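Local coordinates for protein tRNA(His) guanylyltransferase (Saccharomyces cerevisiae, PDB 5XOX) that adds a single guanosine to the 5' end of tRNA(His) in the 3'-5' direction, using GTP, ATP and magnesium, to create the mark read by histidyl-tRNA synthetase, at residues T14-L19 with R92-L97; Y23-I28 with V135-L140; L51-A56 with A114-E119. All coordinates share one frame; numbering follows the deposited sequence.

Interaction 1 (T14-L19 with R92-L97). With PO4 (phosphate ion), chain J.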
loop_
_atom_site.group_PDB
_atom_site.type_symbol
_atom_site.label_atom_id
_atom_site.label_comp_id
_atom_site.label_asym_id
_atom_site.label_seq_id
_atom_site.Cartn_x
_atom_site.Cartn_y
_atom_site.Cartn_z
ATOM N N THR A 14 -5.690 0.414 -8.829
ATOM C CA THR A 14 -5.428 0.829 -7.459
ATOM C C THR A 14 -5.355 2.334 -7.326
ATOM O O THR A 14 -4.629 3.047 -8.033
ATOM C CB THR A 14 -4.150 0.201 -6.922
ATOM O OG1 THR A 14 -3.145 0.195 -7.951
ATOM C CG2 THR A 14 -4.435 -1.202 -6.461
ATOM N N HIS A 15 -6.175 2.803 -6.414
ATOM C CA HIS A 15 -6.386 4.210 -6.226
ATOM C C HIS A 15 -5.619 4.813 -5.045
ATOM O O HIS A 15 -5.879 5.938 -4.667
ATOM C CB HIS A 15 -7.891 4.483 -6.152
ATOM C CG HIS A 15 -8.583 4.359 -7.482
ATOM N ND1 HIS A 15 -8.164 3.489 -8.470
ATOM C CD2 HIS A 15 -9.627 5.042 -8.008
ATOM C CE1 HIS A 15 -8.935 3.625 -9.536
ATOM N NE2 HIS A 15 -9.827 4.565 -9.283
ATOM N N ASP A 16 -4.682 4.076 -4.460
ATOM C CA ASP A 16 -3.984 4.513 -3.240
ATOM C C ASP A 16 -3.475 5.965 -3.270
ATOM O O ASP A 16 -2.828 6.409 -4.236
ATOM C CB ASP A 16 -2.798 3.575 -2.939
ATOM C CG ASP A 16 -2.028 3.160 -4.195
ATOM O OD1 ASP A 16 -2.055 3.919 -5.190
ATOM O OD2 ASP A 16 -1.420 2.063 -4.196
ATOM N N VAL A 17 -3.796 6.674 -2.181
ATOM C CA VAL A 17 -3.561 8.117 -2.012
ATOM C C VAL A 17 -2.710 8.427 -0.814
ATOM O O VAL A 17 -2.475 7.556 0.013
ATOM C CB VAL A 17 -4.856 8.900 -1.885
ATOM C CG1 VAL A 17 -5.497 9.078 -3.220
ATOM C CG2 VAL A 17 -5.780 8.161 -0.965
ATOM N N ILE A 18 -2.233 9.676 -0.755
ATOM C CA ILE A 18 -1.391 10.181 0.340
ATOM C C ILE A 18 -2.219 10.598 1.557
ATOM O O ILE A 18 -3.276 11.263 1.438
ATOM C CB ILE A 18 -0.517 11.370 -0.093
ATOM C CG1 ILE A 18 0.822 10.898 -0.663
ATOM C CG2 ILE A 18 -0.231 12.226 1.103
ATOM C CD1 ILE A 18 0.774 10.232 -2.008
ATOM N N LEU A 19 -1.726 10.197 2.724
ATOM C CA LEU A 19 -2.419 10.487 3.955
ATOM C C LEU A 19 -2.688 11.992 4.111
ATOM O O LEU A 19 -1.812 12.816 3.876
ATOM C CB LEU A 19 -1.617 9.932 5.120
ATOM C CG LEU A 19 -2.287 9.999 6.486
ATOM C CD1 LEU A 19 -3.414 8.976 6.582
ATOM C CD2 LEU A 19 -1.216 9.832 7.616
ATOM N N ARG A 92 -4.922 13.850 -4.447
ATOM C CA ARG A 92 -3.878 13.292 -3.601
ATOM C C ARG A 92 -3.359 11.938 -4.082
ATOM O O ARG A 92 -2.904 11.137 -3.288
ATOM C CB ARG A 92 -4.423 13.144 -2.182
ATOM C CG ARG A 92 -4.533 14.412 -1.411
ATOM C CD ARG A 92 -3.685 14.274 -0.159
ATOM N NE ARG A 92 -3.391 15.571 0.431
ATOM C CZ ARG A 92 -2.575 15.765 1.461
ATOM N NH1 ARG A 92 -1.950 14.744 2.025
ATOM N NH2 ARG A 92 -2.371 16.994 1.911
ATOM N N ARG A 93 -3.437 11.661 -5.375
ATOM C CA ARG A 93 -3.140 10.305 -5.841
ATOM C C ARG A 93 -1.648 10.119 -6.140
ATOM O O ARG A 93 -1.034 10.966 -6.806
ATOM C CB ARG A 93 -3.963 9.936 -7.091
ATOM C CG ARG A 93 -4.588 8.562 -6.908
ATOM C CD ARG A 93 -5.043 7.907 -8.168
ATOM N NE ARG A 93 -6.454 8.056 -8.442
ATOM C CZ ARG A 93 -7.089 7.311 -9.335
ATOM N NH1 ARG A 93 -6.402 6.383 -9.997
ATOM N NH2 ARG A 93 -8.390 7.493 -9.564
ATOM N N LYS A 94 -1.065 9.023 -5.659
ATOM C CA LYS A 94 0.378 8.818 -5.841
ATOM C C LYS A 94 0.748 8.873 -7.320
ATOM O O LYS A 94 1.532 9.752 -7.765
ATOM C CB LYS A 94 0.819 7.462 -5.293
ATOM C CG LYS A 94 0.548 7.250 -3.842
ATOM C CD LYS A 94 1.821 7.025 -3.081
ATOM C CE LYS A 94 2.331 5.599 -3.150
ATOM N NZ LYS A 94 3.563 5.492 -2.268
ATOM N N ASP A 95 0.122 7.945 -8.060
ATOM C CA ASP A 95 0.359 7.709 -9.479
ATOM C C ASP A 95 0.332 8.993 -10.311
ATOM O O ASP A 95 1.277 9.298 -11.076
ATOM C CB ASP A 95 -0.694 6.738 -10.033
ATOM C CG ASP A 95 -1.059 5.625 -9.060
ATOM O OD1 ASP A 95 -0.263 4.668 -8.942
ATOM O OD2 ASP A 95 -2.159 5.681 -8.463
ATOM N N LYS A 96 -0.758 9.743 -10.157
ATOM C CA LYS A 96 -0.936 10.992 -10.883
ATOM C C LYS A 96 0.126 12.030 -10.494
ATOM O O LYS A 96 0.668 12.713 -11.363
ATOM C CB LYS A 96 -2.354 11.546 -10.666
ATOM C CG LYS A 96 -3.504 10.798 -11.430
ATOM C CD LYS A 96 -4.879 11.408 -11.076
ATOM C CE LYS A 96 -5.737 11.828 -12.287
ATOM N NZ LYS A 96 -6.915 12.684 -11.838
ATOM N N LEU A 97 0.463 12.140 -9.213
ATOM C CA LEU A 97 1.400 13.182 -8.829
ATOM C C LEU A 97 2.830 12.965 -9.374
ATOM O O LEU A 97 3.451 13.853 -10.004
ATOM C CB LEU A 97 1.404 13.311 -7.321
ATOM C CG LEU A 97 0.293 14.235 -6.850
ATOM C CD1 LEU A 97 0.080 14.111 -5.376
ATOM C CD2 LEU A 97 0.694 15.627 -7.185
HETATM P P PO4 J . -8.676 7.673 -12.630
HETATM O O1 PO4 J . -8.645 6.160 -12.445
HETATM O O2 PO4 J . -7.282 8.292 -12.560
HETATM O O3 PO4 J . -9.534 8.258 -11.525
HETATM O O4 PO4 J . -9.219 8.001 -14.000
#
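With CG of His15 anti to its carbonyl carbon (chi1 -73°) and the Arg93 chain bent at chi3 (-98°), the imidazole and the guanidinium lie side by side, their planes 31° apart. Arg93 NH2 sits over one face of the His15 ring toward its rim, 3.2 Å from CD2. On the opposite face of the guanidinium is a phosphate ion, probably from the crystallisation liquor, which also accepts a weak hydrogen bond from NH1. The backbones form a single bridge between Val17 and Arg93: Ile18 N donates to Arg92 O at 3.0 Å, nearly along the carbonyl axis, and Lys94 N reaches Asp16 O in a weak bond of 3.5 Å. Arg93 is the N-cap residue of helix 94-116, so the loop 14-19 runs across the start of that helix. Ile18 CD1 packs on the aliphatic part of Lys94, 3.5 Å from CG, while the Arg92 guanidinium is held by Thr87 O through NE. Asp16 OD1 and Asp95 OD2 approach to 3.7 Å, a like-charge pair whose closeness would probably raise the pKa of one carboxylate. The phosphate probably offsets the charge of Arg93, which lies close to Arg133 of the second subunit.

Interaction 2 (Y23-I28 with V135-L140)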
loop_
_atom_site.group_PDB
_atom_site.type_symbol
_atom_site.label_atom_id
_atom_site.label_comp_id
_atom_site.label_asym_id
_atom_site.label_seq_id
_atom_site.Cartn_x
_atom_site.Cartn_y
_atom_site.Cartn_z
ATOM N N TYR A 23 2.487 17.270 4.130
ATOM C CA TYR A 23 3.156 17.911 3.017
ATOM C C TYR A 23 3.614 16.838 2.060
ATOM O O TYR A 23 3.977 15.737 2.462
ATOM C CB TYR A 23 4.334 18.758 3.464
ATOM C CG TYR A 23 3.962 19.882 4.417
ATOM C CD1 TYR A 23 3.444 21.090 3.925
ATOM C CD2 TYR A 23 4.041 19.712 5.805
ATOM C CE1 TYR A 23 3.087 22.111 4.777
ATOM C CE2 TYR A 23 3.696 20.734 6.664
ATOM C CZ TYR A 23 3.210 21.927 6.142
ATOM O OH TYR A 23 2.846 22.946 6.992
ATOM N N ILE A 24 3.560 17.142 0.775
ATOM C CA ILE A 24 4.002 16.150 -0.174
ATOM C C ILE A 24 5.264 16.630 -0.838
ATOM O O ILE A 24 5.465 17.817 -1.023
ATOM C CB ILE A 24 2.944 15.854 -1.187
ATOM C CG1 ILE A 24 1.630 15.593 -0.458
ATOM C CG2 ILE A 24 3.318 14.633 -1.952
ATOM C CD1 ILE A 24 0.430 15.205 -1.384
ATOM N N VAL A 25 6.150 15.697 -1.150
ATOM C CA VAL A 25 7.288 16.027 -1.974
ATOM C C VAL A 25 7.222 15.203 -3.226
ATOM O O VAL A 25 6.992 13.983 -3.175
ATOM C CB VAL A 25 8.602 15.768 -1.286
ATOM C CG1 VAL A 25 9.698 16.203 -2.200
ATOM C CG2 VAL A 25 8.690 16.501 0.044
ATOM N N VAL A 26 7.422 15.862 -4.354
ATOM C CA VAL A 26 7.624 15.124 -5.583
ATOM C C VAL A 26 9.036 15.355 -6.031
ATOM O O VAL A 26 9.387 16.467 -6.424
ATOM C CB VAL A 26 6.642 15.517 -6.680
ATOM C CG1 VAL A 26 6.970 14.734 -7.922
ATOM C CG2 VAL A 26 5.198 15.230 -6.236
ATOM N N ARG A 27 9.844 14.295 -5.959
ATOM C CA ARG A 27 11.247 14.390 -6.360
ATOM C C ARG A 27 11.476 13.757 -7.739
ATOM O O ARG A 27 10.915 12.698 -8.065
ATOM C CB ARG A 27 12.166 13.730 -5.328
ATOM C CG ARG A 27 13.576 14.305 -5.371
ATOM C CD ARG A 27 14.585 13.483 -4.602
ATOM N NE ARG A 27 14.134 13.161 -3.255
ATOM C CZ ARG A 27 13.998 11.923 -2.775
ATOM N NH1 ARG A 27 14.307 10.875 -3.534
ATOM N NH2 ARG A 27 13.581 11.734 -1.519
ATOM N N ILE A 28 12.310 14.425 -8.532
ATOM C CA ILE A 28 12.595 14.047 -9.912
ATOM C C ILE A 28 14.095 13.819 -10.140
ATOM O O ILE A 28 14.889 14.758 -9.983
ATOM C CB ILE A 28 12.112 15.130 -10.851
ATOM C CG1 ILE A 28 10.672 15.487 -10.562
ATOM C CG2 ILE A 28 12.247 14.689 -12.280
ATOM C CD1 ILE A 28 10.135 16.460 -11.582
ATOM N N VAL A 135 6.638 11.553 -1.547
ATOM C CA VAL A 135 6.890 11.289 -0.125
ATOM C C VAL A 135 6.030 12.127 0.779
ATOM O O VAL A 135 5.875 13.331 0.550
ATOM C CB VAL A 135 8.360 11.495 0.259
ATOM C CG1 VAL A 135 8.560 10.997 1.675
ATOM C CG2 VAL A 135 9.308 10.727 -0.701
ATOM N N ALA A 136 5.480 11.500 1.817
ATOM C CA ALA A 136 4.598 12.241 2.723
ATOM C C ALA A 136 5.323 12.707 3.989
ATOM O O ALA A 136 5.981 11.924 4.679
ATOM C CB ALA A 136 3.420 11.413 3.095
ATOM N N TYR A 137 5.204 13.991 4.292
ATOM C CA TYR A 137 5.771 14.510 5.514
ATOM C C TYR A 137 4.713 15.085 6.456
ATOM O O TYR A 137 4.041 16.062 6.149
ATOM C CB TYR A 137 6.842 15.523 5.169
ATOM C CG TYR A 137 8.009 14.831 4.558
ATOM C CD1 TYR A 137 8.882 14.152 5.370
ATOM C CD2 TYR A 137 8.260 14.860 3.181
ATOM C CE1 TYR A 137 9.984 13.490 4.846
ATOM C CE2 TYR A 137 9.369 14.204 2.644
ATOM C CZ TYR A 137 10.229 13.520 3.494
ATOM O OH TYR A 137 11.348 12.861 3.036
ATOM N N PRO A 138 4.568 14.460 7.619
ATOM C CA PRO A 138 3.438 14.780 8.492
ATOM C C PRO A 138 3.519 16.149 9.126
ATOM O O PRO A 138 2.482 16.652 9.569
ATOM C CB PRO A 138 3.480 13.667 9.532
ATOM C CG PRO A 138 4.919 13.230 9.535
ATOM C CD PRO A 138 5.490 13.476 8.201
ATOM N N ASN A 139 4.703 16.755 9.140
ATOM C CA ASN A 139 4.823 18.076 9.744
ATOM C C ASN A 139 5.970 18.931 9.245
ATOM O O ASN A 139 6.969 18.443 8.687
ATOM C CB ASN A 139 4.959 17.969 11.257
ATOM C CG ASN A 139 5.902 16.897 11.674
ATOM O OD1 ASN A 139 7.101 16.959 11.384
ATOM N ND2 ASN A 139 5.377 15.899 12.376
ATOM N N LEU A 140 5.808 20.220 9.522
ATOM C CA LEU A 140 6.638 21.258 8.961
ATOM C C LEU A 140 8.061 20.986 9.335
ATOM O O LEU A 140 8.938 21.151 8.501
ATOM C CB LEU A 140 6.200 22.636 9.448
ATOM C CG LEU A 140 6.717 23.844 8.666
ATOM C CD1 LEU A 140 6.214 23.724 7.250
ATOM C CD2 LEU A 140 6.213 25.152 9.258
#
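Four backbone hydrogen bonds form the first shell. Tyr23 and Tyr137 make one antiparallel hydrogen-bonded pair, with Tyr137 N to Tyr23 O at 2.8 Å and nearly straight (175°), and Tyr23 N to Tyr137 O equally short but more bent (132°). Val25 and Val135 make the next, each N donating to the other's O at 2.9 Å. Ile24 and Ala136 form the non-hydrogen-bonded pair between them. Side chains of Tyr23, Val25, Val135 and Tyr137 share one face of the sheet. There Val25 CG2, anti to its carbonyl carbon, meets the edge of the Tyr137 ring at CE2, 3.5 Å away. The Tyr23 ring instead runs along the chain past Tyr137, its edge near Tyr137 O and the Asn139 carbonyl carbon, and its OH reaches Leu140 CD1 at 3.5 Å.

Outside this shell, Asn139 serves as the N-cap of helix 140-171, its OD1 bonded to Thr142, and Ile143 of that helix packs on Tyr23 and Val25. The second subunit binds Tyr137 OH through Val9 O and Arg27 through a salt bridge from Glu13. Backbone hydrogen bonds of Ile24 with Leu83 and of Val26 with Phe81 place strand 23-30 between strands 78-83 and 130-137, and it runs on to the magnesium ligands Asp29 and Gly30. The strand order 130-137, 23-30, 78-83, 69-74 is the antiparallel core of a polymerase-type palm, extended here by strands 213-216 and 220-221.

Interaction 3 (L51-A56 with A114-E119)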
loop_
_atom_site.group_PDB
_atom_site.type_symbol
_atom_site.label_atom_id
_atom_site.label_comp_id
_atom_site.label_asym_id
_atom_site.label_seq_id
_atom_site.Cartn_x
_atom_site.Cartn_y
_atom_site.Cartn_z
ATOM N N LEU A 51 22.022 23.309 -15.604
ATOM C CA LEU A 51 21.373 23.720 -14.370
ATOM C C LEU A 51 20.237 24.729 -14.625
ATOM O O LEU A 51 19.166 24.631 -14.034
ATOM C CB LEU A 51 22.399 24.318 -13.409
ATOM C CG LEU A 51 23.142 23.417 -12.415
ATOM C CD1 LEU A 51 22.219 23.102 -11.246
ATOM C CD2 LEU A 51 23.719 22.148 -13.035
ATOM N N LYS A 52 20.457 25.682 -15.524
ATOM C CA LYS A 52 19.448 26.711 -15.776
ATOM C C LYS A 52 18.296 26.155 -16.639
ATOM O O LYS A 52 17.188 26.700 -16.642
ATOM C CB LYS A 52 20.074 27.927 -16.461
ATOM C CG LYS A 52 20.474 29.066 -15.533
ATOM C CD LYS A 52 21.071 30.213 -16.353
ATOM C CE LYS A 52 22.255 29.787 -17.214
ATOM N NZ LYS A 52 22.786 30.907 -18.064
ATOM N N LEU A 53 18.575 25.093 -17.393
ATOM C CA LEU A 53 17.540 24.385 -18.131
ATOM C C LEU A 53 16.632 23.746 -17.112
ATOM O O LEU A 53 15.415 23.994 -17.087
ATOM C CB LEU A 53 18.156 23.355 -19.087
ATOM C CG LEU A 53 17.362 22.143 -19.559
ATOM C CD1 LEU A 53 16.196 22.642 -20.280
ATOM C CD2 LEU A 53 18.198 21.331 -20.526
ATOM N N MET A 54 17.248 22.955 -16.242
ATOM C CA MET A 54 16.536 22.326 -15.153
ATOM C C MET A 54 15.717 23.347 -14.420
ATOM O O MET A 54 14.543 23.135 -14.098
ATOM C CB MET A 54 17.529 21.656 -14.235
ATOM C CG MET A 54 18.113 20.404 -14.857
ATOM S SD MET A 54 17.079 18.951 -14.522
ATOM C CE MET A 54 17.020 19.005 -12.718
ATOM N N ASN A 55 16.312 24.497 -14.207
ATOM C CA ASN A 55 15.609 25.513 -13.477
ATOM C C ASN A 55 14.387 26.017 -14.248
ATOM O O ASN A 55 13.308 26.110 -13.666
ATOM C CB ASN A 55 16.574 26.635 -13.125
ATOM C CG ASN A 55 17.427 26.291 -11.921
ATOM O OD1 ASN A 55 17.421 25.146 -11.441
ATOM N ND2 ASN A 55 18.218 27.251 -11.469
ATOM N N ALA A 56 14.519 26.300 -15.545
ATOM C CA ALA A 56 13.382 26.879 -16.287
ATOM C C ALA A 56 12.197 25.922 -16.283
ATOM O O ALA A 56 11.021 26.358 -16.222
ATOM C CB ALA A 56 13.772 27.232 -17.733
ATOM N N ALA A 114 16.610 23.099 -26.937
ATOM C CA ALA A 114 16.971 23.990 -28.035
ATOM C C ALA A 114 17.577 25.299 -27.499
ATOM O O ALA A 114 18.658 25.722 -27.934
ATOM C CB ALA A 114 15.724 24.285 -28.916
ATOM N N LYS A 115 16.888 25.913 -26.533
ATOM C CA LYS A 115 17.305 27.215 -26.020
ATOM C C LYS A 115 18.596 27.066 -25.273
ATOM O O LYS A 115 19.557 27.777 -25.540
ATOM C CB LYS A 115 16.241 27.870 -25.114
ATOM C CG LYS A 115 16.654 29.284 -24.575
ATOM C CD LYS A 115 15.455 30.280 -24.496
ATOM C CE LYS A 115 15.044 30.756 -25.925
ATOM N NZ LYS A 115 13.927 31.752 -26.058
ATOM N N PHE A 116 18.644 26.121 -24.355
ATOM C CA PHE A 116 19.840 26.034 -23.538
ATOM C C PHE A 116 21.093 25.449 -24.220
ATOM O O PHE A 116 22.219 25.779 -23.841
ATOM C CB PHE A 116 19.489 25.261 -22.286
ATOM C CG PHE A 116 18.596 26.023 -21.370
ATOM C CD1 PHE A 116 19.132 26.910 -20.453
ATOM C CD2 PHE A 116 17.222 25.922 -21.476
ATOM C CE1 PHE A 116 18.323 27.635 -19.610
ATOM C CE2 PHE A 116 16.400 26.650 -20.641
ATOM C CZ PHE A 116 16.955 27.510 -19.705
ATOM N N PHE A 117 20.914 24.609 -25.232
ATOM C CA PHE A 117 22.069 24.023 -25.916
ATOM C C PHE A 117 21.981 24.048 -27.439
ATOM O O PHE A 117 21.791 23.012 -28.092
ATOM C CB PHE A 117 22.277 22.585 -25.467
ATOM C CG PHE A 117 22.495 22.447 -24.012
ATOM C CD1 PHE A 117 23.760 22.575 -23.487
ATOM C CD2 PHE A 117 21.446 22.182 -23.166
ATOM C CE1 PHE A 117 23.978 22.452 -22.138
ATOM C CE2 PHE A 117 21.657 22.054 -21.808
ATOM C CZ PHE A 117 22.929 22.191 -21.295
ATOM N N PRO A 118 22.155 25.229 -28.017
ATOM C CA PRO A 118 22.208 25.291 -29.471
ATOM C C PRO A 118 23.438 24.525 -29.983
ATOM O O PRO A 118 23.482 24.123 -31.141
ATOM C CB PRO A 118 22.309 26.792 -29.742
ATOM C CG PRO A 118 21.883 27.443 -28.435
ATOM C CD PRO A 118 22.397 26.535 -27.400
ATOM N N GLU A 119 24.407 24.309 -29.094
ATOM C CA GLU A 119 25.652 23.604 -29.409
ATOM C C GLU A 119 25.445 22.210 -29.985
ATOM O O GLU A 119 25.759 21.948 -31.145
ATOM C CB GLU A 119 26.508 23.472 -28.151
ATOM C CG GLU A 119 26.473 24.687 -27.251
ATOM C CD GLU A 119 27.822 24.988 -26.626
ATOM O OE1 GLU A 119 28.855 24.681 -27.260
ATOM O OE2 GLU A 119 27.846 25.529 -25.499
#
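Phe116, on the last turn of helix 94-116, carries the contact. Its CG is anti to its own carbonyl carbon (chi1 -70°), and CB lies 4.0 Å from Leu53 CB, the start of a ring laid flat on the backbone of helix 48-64. CG approaches the same Leu53 CB at 3.5 Å. On one side of the ring CD2 meets Leu53 CD1 at 3.6 Å; on the other, CD1 and CE1 lie under the Leu53 amide nitrogen, which sits over the ring face. CE1 also lies by Lys52 CB at 3.6 Å, and CE2 passes the methyl of Ala56. At the tip, CZ reaches Ala56 CB at 3.8 Å and also comes up to Lys52 O, a carbonyl already engaged by Ala56 N within the helix. Leu53 CA stands over the middle of the ring, 3.4 Å from its centroid and only 6° off the normal, a well-centred CH-pi contact. An alanine in place of Phe116 would have no ring to lie under Leu53 CA, and the end of helix 94-116 would probably pack less firmly on helix 48-64. The Leu53 chain is divided between two aromatic rings: CG is anti to the backbone N (chi1 156°), and CD2 turns to the edge of the Phe117 ring, 3.8 Å from CE2.

Phe117, the first residue to leave the helical path, also meets the rings of Phe42 and Trp113, and its side chain lies close to that of the GTP-binding Asp47. The contact joins the two helices of the palm where one of them ends, with Leu53 and Met54 continuing their interface to Tyr109, and Asn55 turned to Ser213 of strand 213-216.

Helix 94-116 is used at both ends: interaction 1 holds its start to the N-terminal loop at the surface, and interaction 3 packs its end on helix 48-64, with centres 32 Å apart. Interaction 2, a strand pairing, is partly buried, as is interaction 3, whose buried members are Leu53 and Phe117. Interaction 2 touches interaction 1 through Ile24 CD1, which packs on Ile18 and Leu97, but not interaction 3. Chemistry follows place: charged groups and a few backbone bonds at the surface, a regular backbone ladder in the sheet, apolar and aromatic packing between helices. Interactions 1 and 2 meet the second subunit; interaction 3 lies within one chain, and Leu51, which touches GTP, points away from it.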